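Local coordinates for protein polyketide biosynthesis 3-hydroxy-3-methylglutaryl-ACP synthase PksG (Bacillus subtilis, PDB 4YXT) that catalyses the aldol condensation of acetyl-AcpK with a carrier-bound beta-ketothioester intermediate during synthesis of the polyketide antibiotic bacillaene, at residues I6-V11 and F303-A307; V198-C202 and L215-S219; T227-Y231 and S332-S336; F244-Y249 and T282-P286; K258-R262 and I276-F280. The protein carries 1 engineered substitution. All blocks are in the same frame, centred on the assembly; numbering follows the deposited sequence.

Contact 1. Residues I6-V11 and F303-A307; sequences IEAMNV and FLALA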
# COMPACT_ATOMS: atom_id res chain seq x y z
N ILE A 6 13.21 7.68 13.20
CA ILE A 6 13.86 6.38 13.23
C ILE A 6 14.56 6.14 14.59
O ILE A 6 15.46 6.88 14.96
CB ILE A 6 14.85 6.20 12.04
CG1 ILE A 6 14.15 6.46 10.70
CG2 ILE A 6 15.54 4.87 12.09
CD1 ILE A 6 15.05 6.36 9.47
N GLU A 7 14.18 5.08 15.29
CA GLU A 7 14.88 4.58 16.47
C GLU A 7 15.94 3.57 16.08
O GLU A 7 16.99 3.48 16.70
CB GLU A 7 13.87 3.95 17.46
CG GLU A 7 12.83 4.97 17.88
CD GLU A 7 11.92 4.48 18.98
OE1 GLU A 7 11.79 3.25 19.16
OE2 GLU A 7 11.31 5.31 19.65
N ALA A 8 15.72 2.83 15.02
CA ALA A 8 16.69 1.83 14.68
C ALA A 8 16.42 1.44 13.22
O ALA A 8 15.29 1.53 12.79
CB ALA A 8 16.55 0.65 15.62
N MET A 9 17.46 1.06 12.48
CA MET A 9 17.26 0.56 11.10
C MET A 9 18.37 -0.40 10.69
O MET A 9 19.49 -0.23 11.11
CB MET A 9 17.09 1.70 10.07
CG MET A 9 18.37 2.36 9.59
SD MET A 9 18.05 3.84 8.58
CE MET A 9 17.33 3.11 7.12
N ASN A 10 18.02 -1.40 9.89
CA ASN A 10 18.92 -2.46 9.53
C ASN A 10 18.74 -2.95 8.11
O ASN A 10 17.64 -2.98 7.60
CB ASN A 10 18.80 -3.65 10.47
CG ASN A 10 19.89 -4.69 10.21
OD1 ASN A 10 21.03 -4.32 9.99
ND2 ASN A 10 19.55 -5.92 10.14
N VAL A 11 19.83 -3.37 7.51
CA VAL A 11 19.86 -3.67 6.09
C VAL A 11 20.12 -5.13 6.03
O VAL A 11 20.91 -5.56 6.82
CB VAL A 11 21.08 -2.96 5.41
CG1 VAL A 11 21.31 -3.42 3.97
CG2 VAL A 11 20.89 -1.47 5.44
N PHE A 303 16.50 4.29 1.68
CA PHE A 303 16.84 3.90 3.03
C PHE A 303 18.26 3.36 3.16
O PHE A 303 18.91 3.67 4.15
CB PHE A 303 15.85 2.88 3.59
CG PHE A 303 14.45 3.43 3.81
CD1 PHE A 303 14.22 4.78 4.12
CD2 PHE A 303 13.36 2.57 3.76
CE1 PHE A 303 12.93 5.25 4.33
CE2 PHE A 303 12.06 3.03 3.97
CZ PHE A 303 11.86 4.37 4.26
N LEU A 304 18.72 2.57 2.17
CA LEU A 304 20.04 2.01 2.13
C LEU A 304 21.12 3.07 2.04
O LEU A 304 22.20 2.90 2.64
CB LEU A 304 20.17 1.03 0.93
CG LEU A 304 21.42 0.17 0.80
CD1 LEU A 304 21.51 -0.80 1.95
CD2 LEU A 304 21.48 -0.58 -0.54
N ALA A 305 20.85 4.15 1.29
CA ALA A 305 21.76 5.29 1.17
C ALA A 305 21.74 6.07 2.46
O ALA A 305 22.74 6.67 2.92
CB ALA A 305 21.34 6.20 -0.01
N LEU A 306 20.59 6.09 3.09
CA LEU A 306 20.52 6.82 4.38
C LEU A 306 21.34 6.10 5.49
O LEU A 306 22.14 6.70 6.19
CB LEU A 306 19.08 6.88 4.82
CG LEU A 306 18.81 7.71 6.09
CD1 LEU A 306 19.19 9.09 5.73
CD2 LEU A 306 17.34 7.62 6.46
N ALA A 307 21.10 4.83 5.64
CA ALA A 307 21.91 3.95 6.51
C ALA A 307 23.42 4.08 6.21
O ALA A 307 24.25 4.17 7.13
CB ALA A 307 21.49 2.51 6.31
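Strand 8-11 and helix 303-307 pass each other steeply: their axes come within 9.1 Å, with 109° between the two N-to-C directions and a signed crossing angle of -109°. The nearest CA pairs are M9 with A307 at 7.4 Å and V11 with L304 at 6.9 Å, so the strand reaches the helix with its side chains. The alternation of the strand sorts them: M9 and V11 direct CA-to-CB toward the helix and N10 away. E7 and A8 both stand opposite L176 of strand 170-178, a classic beta bulge. Before it, I6 also points toward the helix, and its CD1 lies 4.0 Å from L306 CD2. The methyl end of M9 lies along the helix, with CE 3.8 Å from F303 CB, 4.3 Å from A307 CB and 3.4 Å from the backbone F303 O, the carbonyl that accepts the helical bond from A307 N at 2.9 Å. V11 meets L304, CG1 at 3.3 Å from L304 CD1, a tight approach, and shares A307 with M9, CG2 at 4.1 Å from A307 CB. Within the thiolase-like fold this lays helix 301-312 on one face of the large mixed sheet, while N10 on the other face meets helix 51-64. Every touching residue is buried, 279 Å² is covered, and no hydrogen bond crosses, so the cohesion between strand and helix here is apolar and rests on shape complementarity.

Contact 2. Residues V198-C202 and L215-S219; sequences VMDTC and LSLMS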
# COMPACT_ATOMS: atom_id res chain seq x y z
N VAL A 198 3.67 9.16 -15.41
CA VAL A 198 4.63 9.02 -16.51
C VAL A 198 4.97 7.56 -16.66
O VAL A 198 5.00 6.83 -15.68
CB VAL A 198 5.98 9.72 -16.22
CG1 VAL A 198 5.91 11.15 -16.62
CG2 VAL A 198 6.40 9.59 -14.77
N MET A 199 5.20 7.11 -17.88
CA MET A 199 5.44 5.69 -18.10
C MET A 199 6.92 5.42 -18.23
O MET A 199 7.35 4.90 -19.23
CB MET A 199 4.78 5.23 -19.40
CG MET A 199 3.29 4.92 -19.27
SD MET A 199 2.79 3.60 -18.13
CE MET A 199 3.56 2.17 -18.87
N ASP A 200 7.70 5.72 -17.21
CA ASP A 200 9.15 5.58 -17.34
C ASP A 200 9.63 4.16 -17.08
O ASP A 200 10.46 3.62 -17.82
CB ASP A 200 9.93 6.62 -16.52
CG ASP A 200 9.49 6.71 -15.05
OD1 ASP A 200 8.35 6.36 -14.73
OD2 ASP A 200 10.31 7.11 -14.22
N THR A 201 9.11 3.53 -16.03
CA THR A 201 9.40 2.15 -15.79
C THR A 201 8.24 1.53 -15.00
O THR A 201 7.58 2.21 -14.20
CB THR A 201 10.72 1.94 -15.01
OG1 THR A 201 10.45 2.05 -13.62
CG2 THR A 201 11.84 2.93 -15.38
N CYS A 202 8.01 0.24 -15.24
CA CYS A 202 6.90 -0.49 -14.66
C CYS A 202 7.17 -1.99 -14.65
O CYS A 202 8.15 -2.48 -15.27
CB CYS A 202 5.60 -0.21 -15.44
SG CYS A 202 5.64 -0.60 -17.20
N LEU A 215 13.73 8.47 -20.32
CA LEU A 215 12.60 9.09 -19.62
C LEU A 215 12.74 9.09 -18.09
O LEU A 215 12.49 10.14 -17.43
CB LEU A 215 11.31 8.39 -20.02
CG LEU A 215 10.04 9.14 -19.68
CD1 LEU A 215 10.09 10.53 -20.30
CD2 LEU A 215 8.85 8.32 -20.18
N SER A 216 13.10 7.94 -17.52
CA SER A 216 13.26 7.81 -16.04
C SER A 216 14.24 8.82 -15.53
O SER A 216 14.02 9.47 -14.48
CB SER A 216 13.74 6.42 -15.62
OG SER A 216 13.07 5.42 -16.39
N LEU A 217 15.33 8.96 -16.29
CA LEU A 217 16.36 9.93 -15.95
C LEU A 217 15.83 11.36 -15.89
O LEU A 217 16.03 12.07 -14.89
CB LEU A 217 17.55 9.79 -16.94
CG LEU A 217 18.59 10.91 -16.84
CD1 LEU A 217 19.06 11.06 -15.40
CD2 LEU A 217 19.75 10.67 -17.81
N MET A 218 15.12 11.79 -16.93
CA MET A 218 14.53 13.13 -16.97
C MET A 218 13.55 13.29 -15.84
O MET A 218 13.53 14.35 -15.20
CB MET A 218 13.72 13.40 -18.25
CG MET A 218 14.38 14.03 -19.45
SD MET A 218 13.10 14.08 -20.76
CE MET A 218 13.60 12.78 -21.89
N SER A 219 12.65 12.31 -15.63
CA SER A 219 11.64 12.47 -14.56
C SER A 219 12.28 12.49 -13.15
O SER A 219 12.00 13.37 -12.32
CB SER A 219 10.52 11.47 -14.70
OG SER A 219 11.00 10.16 -14.77
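D200 sets its CB over the first turn of helix segment 215-219, 4.0 Å from L215 CG and 3.4 Å from S216 OG. It is also where the two backbones come closest, its CA lying 4.9 Å from that of S216. On one flank L215 CD2 reaches within 3.9 Å of M199 O; on T201 the methyl CG2 is 3.0 Å from S216 OG, a very close approach without a hydrogen bond. D200 OD2 and S219 OG are 3.2 Å apart, yet that pair is not a hydrogen bond either. Both atoms bond instead to the hydroxyl of Y326, which brings the two segments together through a third residue. S216 OG bonds to D212 O, and T201 OG1 to the hydroxyl of S328. The polar groups are thus served from outside the pair, and the 256 Å² buried between the segments is close van der Waals contact. Beyond the interface, M199 packs on H413 of the second subunit and C202 on D86 of that subunit. The T201 side chain is about 6 Å from that of C114, the probable acyl-thioester nucleophile by similarity, and about 8 Å from H250, a probable proton donor/acceptor. Locally this is a beta-hairpin leading into a helix: strands 201-205 and 208-211 pair antiparallel, and helix 213-234 folds back against the start of the hairpin, beside the probable active site and the dimer interface.

Contact 3. Residues T227-Y231 and S332-S336; sequences TFLEY and SEFYS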
# COMPACT_ATOMS: atom_id res chain seq x y z
N THR A 227 10.79 18.74 -6.00
CA THR A 227 10.61 18.39 -4.58
C THR A 227 11.29 19.41 -3.68
O THR A 227 10.75 19.84 -2.65
CB THR A 227 11.07 16.94 -4.28
OG1 THR A 227 12.41 16.73 -4.70
CG2 THR A 227 10.17 15.93 -4.94
N PHE A 228 12.49 19.84 -4.07
CA PHE A 228 13.20 20.81 -3.23
C PHE A 228 12.52 22.16 -3.22
O PHE A 228 12.44 22.82 -2.19
CB PHE A 228 14.70 20.97 -3.60
CG PHE A 228 15.44 21.84 -2.61
CD1 PHE A 228 15.63 21.39 -1.33
CD2 PHE A 228 15.82 23.14 -2.92
CE1 PHE A 228 16.22 22.20 -0.36
CE2 PHE A 228 16.43 23.95 -1.96
CZ PHE A 228 16.65 23.46 -0.69
N LEU A 229 12.10 22.61 -4.40
CA LEU A 229 11.25 23.80 -4.55
C LEU A 229 10.03 23.72 -3.61
O LEU A 229 9.72 24.70 -2.83
CB LEU A 229 10.74 23.88 -6.00
CG LEU A 229 10.73 25.18 -6.80
CD1 LEU A 229 11.89 25.10 -7.79
CD2 LEU A 229 9.40 25.44 -7.55
N GLU A 230 9.35 22.57 -3.61
CA GLU A 230 8.18 22.45 -2.71
C GLU A 230 8.58 22.56 -1.21
O GLU A 230 7.97 23.30 -0.42
CB GLU A 230 7.38 21.19 -3.00
CG GLU A 230 6.88 21.07 -4.45
CD GLU A 230 5.56 21.84 -4.71
OE1 GLU A 230 5.11 22.66 -3.84
OE2 GLU A 230 4.96 21.61 -5.81
N TYR A 231 9.64 21.84 -0.84
CA TYR A 231 10.18 21.91 0.53
C TYR A 231 10.50 23.33 0.96
O TYR A 231 10.17 23.74 2.05
CB TYR A 231 11.44 21.08 0.57
CG TYR A 231 12.15 21.00 1.90
CD1 TYR A 231 13.08 21.95 2.24
CD2 TYR A 231 11.97 19.91 2.76
CE1 TYR A 231 13.79 21.89 3.41
CE2 TYR A 231 12.67 19.84 3.95
CZ TYR A 231 13.58 20.83 4.26
OH TYR A 231 14.35 20.82 5.39
N SER A 332 7.37 11.38 -5.80
CA SER A 332 8.63 11.72 -5.22
C SER A 332 8.47 12.62 -3.99
O SER A 332 7.41 13.18 -3.75
CB SER A 332 9.56 12.38 -6.26
OG SER A 332 9.08 13.62 -6.76
N GLU A 333 9.53 12.73 -3.18
CA GLU A 333 9.49 13.51 -1.97
C GLU A 333 10.90 13.88 -1.48
O GLU A 333 11.80 13.05 -1.50
CB GLU A 333 8.76 12.79 -0.85
CG GLU A 333 8.51 13.66 0.44
CD GLU A 333 7.40 13.09 1.38
OE1 GLU A 333 7.25 13.57 2.53
OE2 GLU A 333 6.64 12.15 1.01
N PHE A 334 11.04 15.12 -0.99
CA PHE A 334 12.23 15.56 -0.34
C PHE A 334 11.88 15.89 1.07
O PHE A 334 10.97 16.65 1.31
CB PHE A 334 12.82 16.78 -1.04
CG PHE A 334 14.09 17.25 -0.44
CD1 PHE A 334 14.09 18.21 0.57
CD2 PHE A 334 15.30 16.72 -0.86
CE1 PHE A 334 15.27 18.61 1.14
CE2 PHE A 334 16.51 17.14 -0.30
CZ PHE A 334 16.50 18.06 0.71
N TYR A 335 12.65 15.38 2.01
CA TYR A 335 12.43 15.68 3.39
C TYR A 335 13.74 15.57 4.14
O TYR A 335 14.75 15.15 3.59
CB TYR A 335 11.44 14.66 3.97
CG TYR A 335 11.73 13.20 3.73
CD1 TYR A 335 11.63 12.64 2.48
CD2 TYR A 335 12.07 12.36 4.79
CE1 TYR A 335 11.85 11.29 2.27
CE2 TYR A 335 12.30 11.01 4.59
CZ TYR A 335 12.19 10.49 3.34
OH TYR A 335 12.39 9.15 3.18
N SER A 336 13.72 15.95 5.41
CA SER A 336 14.92 16.13 6.17
C SER A 336 14.73 15.64 7.57
O SER A 336 13.59 15.45 8.02
CB SER A 336 15.32 17.61 6.21
OG SER A 336 14.36 18.34 6.91
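An aromatic cluster of F228, Y231 and F334 forms the core of this buried contact, where helix segment 227-231 crosses strand segment 332-336 at -48° with 7.5 Å between axes. F334 makes two T-shaped (edge-to-face) pairs across these segments, and F244 forms a further edge-to-face pair with it. F334 offers its face to the edge of F228, with centroids 5.4 Å apart, and its own edge to the face of Y231, with centroids 5.0 Å apart; the planes stand at 90° in each. The nearest atoms are F228 CD1 to F334 CE1 at 3.7 Å and Y231 CD2 to F334 CD1 at 3.5 Å. The fold here is the layered alpha/beta architecture of the thiolase-like superfamily: helix 213-234 covers one face of the large sheet, and E333 and Y335 point from the other face to helix 116-130. E333 also forms a salt bridge with R106 of the second subunit. Toward S336, Y231 OH donates to S336 OG at 2.9 Å, and S336 OG bonds D187 as well. Toward S332, T227 CG2 lies 3.1 Å from S332 OG, which is hydrogen-bonded to Y194 O, while T227 OG1 bonds back to C223 O and stands 3.7 Å from F334 CB.

Contact 4. Residues F244-Y249 and T282-P286; sequences FQYLAY and TRVKP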
# COMPACT_ATOMS: atom_id res chain seq x y z
N PHE A 244 21.81 21.32 5.08
CA PHE A 244 22.00 19.88 5.09
C PHE A 244 23.49 19.58 5.09
O PHE A 244 24.20 20.00 4.18
CB PHE A 244 21.33 19.25 3.85
CG PHE A 244 19.95 19.80 3.57
CD1 PHE A 244 18.86 19.41 4.36
CD2 PHE A 244 19.75 20.73 2.58
CE1 PHE A 244 17.62 19.93 4.15
CE2 PHE A 244 18.51 21.25 2.35
CZ PHE A 244 17.43 20.85 3.13
N GLN A 245 23.94 18.83 6.08
CA GLN A 245 25.34 18.39 6.15
C GLN A 245 25.58 17.16 5.29
O GLN A 245 26.69 16.95 4.89
CB GLN A 245 25.72 18.10 7.57
CG GLN A 245 25.89 19.38 8.41
CD GLN A 245 24.58 20.00 8.84
OE1 GLN A 245 23.67 19.31 9.34
NE2 GLN A 245 24.49 21.34 8.71
N TYR A 246 24.55 16.34 5.05
CA TYR A 246 24.66 15.21 4.09
C TYR A 246 23.40 15.15 3.27
O TYR A 246 22.38 15.75 3.65
CB TYR A 246 24.82 13.90 4.82
CG TYR A 246 26.08 13.81 5.66
CD1 TYR A 246 27.30 13.45 5.07
CD2 TYR A 246 26.07 14.10 7.04
CE1 TYR A 246 28.46 13.35 5.80
CE2 TYR A 246 27.23 14.00 7.78
CZ TYR A 246 28.42 13.64 7.15
OH TYR A 246 29.57 13.52 7.82
N LEU A 247 23.45 14.39 2.16
CA LEU A 247 22.33 14.26 1.30
C LEU A 247 22.24 12.83 0.97
O LEU A 247 23.27 12.16 0.74
CB LEU A 247 22.48 15.12 0.01
CG LEU A 247 22.32 16.64 0.20
CD1 LEU A 247 22.84 17.39 -1.03
CD2 LEU A 247 20.85 16.99 0.37
N ALA A 248 21.02 12.31 0.96
CA ALA A 248 20.85 10.94 0.58
C ALA A 248 19.87 10.92 -0.51
O ALA A 248 18.89 11.67 -0.49
CB ALA A 248 20.36 10.11 1.76
N TYR A 249 20.08 10.07 -1.50
CA TYR A 249 19.15 10.06 -2.59
C TYR A 249 18.73 8.60 -2.91
O TYR A 249 19.49 7.65 -2.59
CB TYR A 249 19.78 10.58 -3.86
CG TYR A 249 20.35 11.92 -3.86
CD1 TYR A 249 19.71 12.99 -4.53
CD2 TYR A 249 21.57 12.15 -3.26
CE1 TYR A 249 20.28 14.24 -4.59
CE2 TYR A 249 22.16 13.42 -3.29
CZ TYR A 249 21.52 14.45 -3.97
OH TYR A 249 22.14 15.68 -3.99
N THR A 282 32.19 15.37 0.47
CA THR A 282 31.71 15.60 1.82
C THR A 282 30.29 15.01 2.09
O THR A 282 30.11 14.24 3.03
CB THR A 282 31.67 17.09 2.06
OG1 THR A 282 32.97 17.60 1.82
CG2 THR A 282 31.29 17.40 3.46
N ARG A 283 29.32 15.34 1.25
CA ARG A 283 27.93 15.21 1.61
C ARG A 283 27.20 14.08 1.02
O ARG A 283 26.09 13.78 1.45
CB ARG A 283 27.20 16.47 1.18
CG ARG A 283 27.63 17.67 1.97
CD ARG A 283 26.51 18.67 1.97
NE ARG A 283 26.14 19.09 0.64
CZ ARG A 283 25.10 19.87 0.39
NH1 ARG A 283 24.29 20.29 1.39
NH2 ARG A 283 24.87 20.25 -0.84
N VAL A 284 27.76 13.47 -0.01
CA VAL A 284 27.03 12.54 -0.84
C VAL A 284 27.67 11.17 -0.92
O VAL A 284 26.99 10.12 -0.77
CB VAL A 284 26.89 13.11 -2.26
CG1 VAL A 284 26.02 12.22 -3.12
CG2 VAL A 284 26.32 14.53 -2.21
N LYS A 285 28.98 11.17 -1.11
CA LYS A 285 29.72 9.93 -1.25
C LYS A 285 29.57 9.01 -0.03
O LYS A 285 29.49 7.84 -0.20
CB LYS A 285 31.21 10.20 -1.54
CG LYS A 285 32.11 8.98 -1.38
CD LYS A 285 33.49 9.22 -1.97
CE LYS A 285 34.25 7.90 -2.24
NZ LYS A 285 34.69 7.25 -0.97
N PRO A 286 29.54 9.53 1.21
CA PRO A 286 29.25 8.52 2.27
C PRO A 286 27.97 7.61 2.04
O PRO A 286 28.01 6.36 2.21
CB PRO A 286 29.13 9.39 3.52
CG PRO A 286 30.06 10.56 3.23
CD PRO A 286 29.86 10.84 1.77
O HOH W 1 24.51 10.10 -0.26
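Two direct hydrogen bonds join these segments, and R283 supplies one end of each. Its backbone O accepts from L247 N at 2.8 Å, with an N-H...O angle of 154°, while its NH1 donates to F244 O at 2.8 Å and 155°. NH1 also bonds Y240 O, and NE forms a salt bridge with D279, so the guanidinium is held from several directions; L247 CD1 lies over its face, 3.5 Å from NH2. R283 O receives in addition a CA-H...O contact from Y246 CA at 3.3 Å. L247 O sits 3.3 Å from R283 O, but two acceptors cannot bond. A water lies 2.6 Å from L247 O and 2.5 Å from V284 O, placed to donate to either, though it has more acceptors in reach than protons. Several other side-chain polar groups have partners elsewhere: Y246 OH with R314 N, Q245 OE1 with R320 N, Y249 OH with Y240 OH and T282 OG1 with T278 O. Apolar contacts fill in, with Y246 CE1 4.1 Å from P286 CG and Y249 CE2 4.0 Å from V284 CG1. Y249 directly precedes H250, a probable proton donor/acceptor by similarity. Strand 246-249 is an outermost strand of the large sheet within this chain, parallel to 319-327 on one side; the turn between helices 273-283 and 285-288 lies against it, with helix 254-267 touching Y249, R283 and V284.

Contact 5. Residues K258-R262 and I276-F280; sequences KGAHR and IETDF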
# COMPACT_ATOMS: atom_id res chain seq x y z
N LYS A 258 25.45 10.88 -8.67
CA LYS A 258 26.48 11.89 -8.95
C LYS A 258 26.03 12.89 -10.00
O LYS A 258 26.25 14.06 -9.87
CB LYS A 258 27.79 11.26 -9.37
CG LYS A 258 28.94 12.25 -9.39
CD LYS A 258 30.24 11.51 -9.60
CE LYS A 258 31.38 12.46 -9.97
NZ LYS A 258 32.65 12.00 -9.32
N GLY A 259 25.40 12.40 -11.05
CA GLY A 259 24.80 13.28 -12.06
C GLY A 259 23.79 14.25 -11.48
O GLY A 259 23.85 15.45 -11.79
N ALA A 260 22.86 13.77 -10.65
CA ALA A 260 21.80 14.62 -10.11
C ALA A 260 22.30 15.59 -9.09
O ALA A 260 21.82 16.71 -9.03
CB ALA A 260 20.70 13.79 -9.48
N HIS A 261 23.27 15.19 -8.26
CA HIS A 261 23.88 16.17 -7.34
C HIS A 261 24.50 17.35 -8.13
O HIS A 261 24.34 18.49 -7.75
CB HIS A 261 24.92 15.51 -6.40
CG HIS A 261 25.74 16.50 -5.62
ND1 HIS A 261 26.99 16.92 -6.05
CD2 HIS A 261 25.50 17.16 -4.47
CE1 HIS A 261 27.48 17.77 -5.17
NE2 HIS A 261 26.60 17.94 -4.21
N ARG A 262 25.19 17.05 -9.23
CA ARG A 262 25.80 18.11 -10.08
C ARG A 262 24.76 19.06 -10.66
O ARG A 262 24.95 20.25 -10.66
CB ARG A 262 26.58 17.45 -11.22
CG ARG A 262 27.22 18.41 -12.21
CD ARG A 262 28.41 17.74 -12.89
NE ARG A 262 28.12 16.35 -13.30
CZ ARG A 262 28.74 15.24 -12.88
NH1 ARG A 262 29.74 15.27 -12.00
NH2 ARG A 262 28.35 14.05 -13.36
N ILE A 276 31.87 21.68 -6.64
CA ILE A 276 30.87 20.65 -6.80
C ILE A 276 31.38 19.27 -6.40
O ILE A 276 30.65 18.50 -5.78
CB ILE A 276 30.31 20.55 -8.23
CG1 ILE A 276 29.45 21.76 -8.54
CG2 ILE A 276 29.45 19.30 -8.36
CD1 ILE A 276 28.97 21.80 -9.98
N GLU A 277 32.60 18.94 -6.81
CA GLU A 277 33.20 17.65 -6.42
C GLU A 277 33.49 17.66 -4.93
O GLU A 277 33.37 16.67 -4.25
CB GLU A 277 34.48 17.39 -7.20
CG GLU A 277 34.25 17.12 -8.69
CD GLU A 277 33.61 15.76 -8.96
OE1 GLU A 277 33.42 14.98 -8.01
OE2 GLU A 277 33.31 15.46 -10.15
N THR A 278 33.84 18.82 -4.43
CA THR A 278 34.12 18.96 -3.01
C THR A 278 32.84 18.63 -2.20
O THR A 278 32.85 17.81 -1.27
CB THR A 278 34.66 20.38 -2.72
OG1 THR A 278 35.90 20.55 -3.42
CG2 THR A 278 34.89 20.61 -1.24
N ASP A 279 31.74 19.26 -2.59
CA ASP A 279 30.48 18.99 -2.00
C ASP A 279 30.04 17.51 -2.19
O ASP A 279 29.49 16.91 -1.29
CB ASP A 279 29.47 20.00 -2.56
CG ASP A 279 28.20 20.00 -1.81
OD1 ASP A 279 28.16 20.46 -0.67
OD2 ASP A 279 27.23 19.52 -2.38
N PHE A 280 30.27 16.92 -3.36
CA PHE A 280 29.97 15.52 -3.57
C PHE A 280 30.66 14.60 -2.53
O PHE A 280 30.04 13.65 -2.00
CB PHE A 280 30.33 15.10 -4.97
CG PHE A 280 30.12 13.62 -5.25
CD1 PHE A 280 28.86 13.12 -5.57
CD2 PHE A 280 31.18 12.73 -5.19
CE1 PHE A 280 28.68 11.75 -5.85
CE2 PHE A 280 31.01 11.37 -5.44
CZ PHE A 280 29.76 10.88 -5.79
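H261, with chi1 at 169° (t) and chi2 at -95°, extends its imidazole across to the second helix, where NE2 donates to D279 OD2 over a very short 2.5 Å at 165°. D279 is also t at chi1 and is shared, its OD1 forming a salt bridge with R283. K258 is t through chi1, chi2 and chi3. That extended chain lies over the F280 ring: CG makes a CH-pi contact 4.0 Å from the centroid, and NZ an off-centre cation-pi contact at 4.7 Å. K258 NZ also forms a salt bridge with E277 OE1 at 3.3 Å, in which the hydrogen bond is weak. E277 points away at CA-to-CB, but its m, m rotamer folds the carboxylate back. I276 (m, t) packs CD1 4.4 Å from R262 CG. The axes approach to 10.5 Å, burying 407 Å². This is the oblique packing of two helices that follow each other in the chain, 254-267 and 273-283, crossing at 125° away from the annotated sites.

Overall arrangement
Contact 1 spans the chain most widely, pairing strand 5-12 with helix 301-312, and the other four fall within that sequence interval or, for contact 3, straddle its end. Contacts 1, 3 and 4 all reach the large mixed sheet, their centres 15 to 19 Å apart and each touching the others. F244 joins contacts 3 and 4 by packing on F228, Y231 and F334. Contact 2 uses the N-terminal part of helix 213-234 and contact 3 a part nearer its C-terminal end, with centres 19 Å apart, and both touch the second subunit. Contacts 4 and 5 share helix 273-283, with centres 10 Å apart. Contacts 1 to 4 each bring a side chain within about 9 Å of probable catalytic H250; contact 5 lies away from the annotated sites.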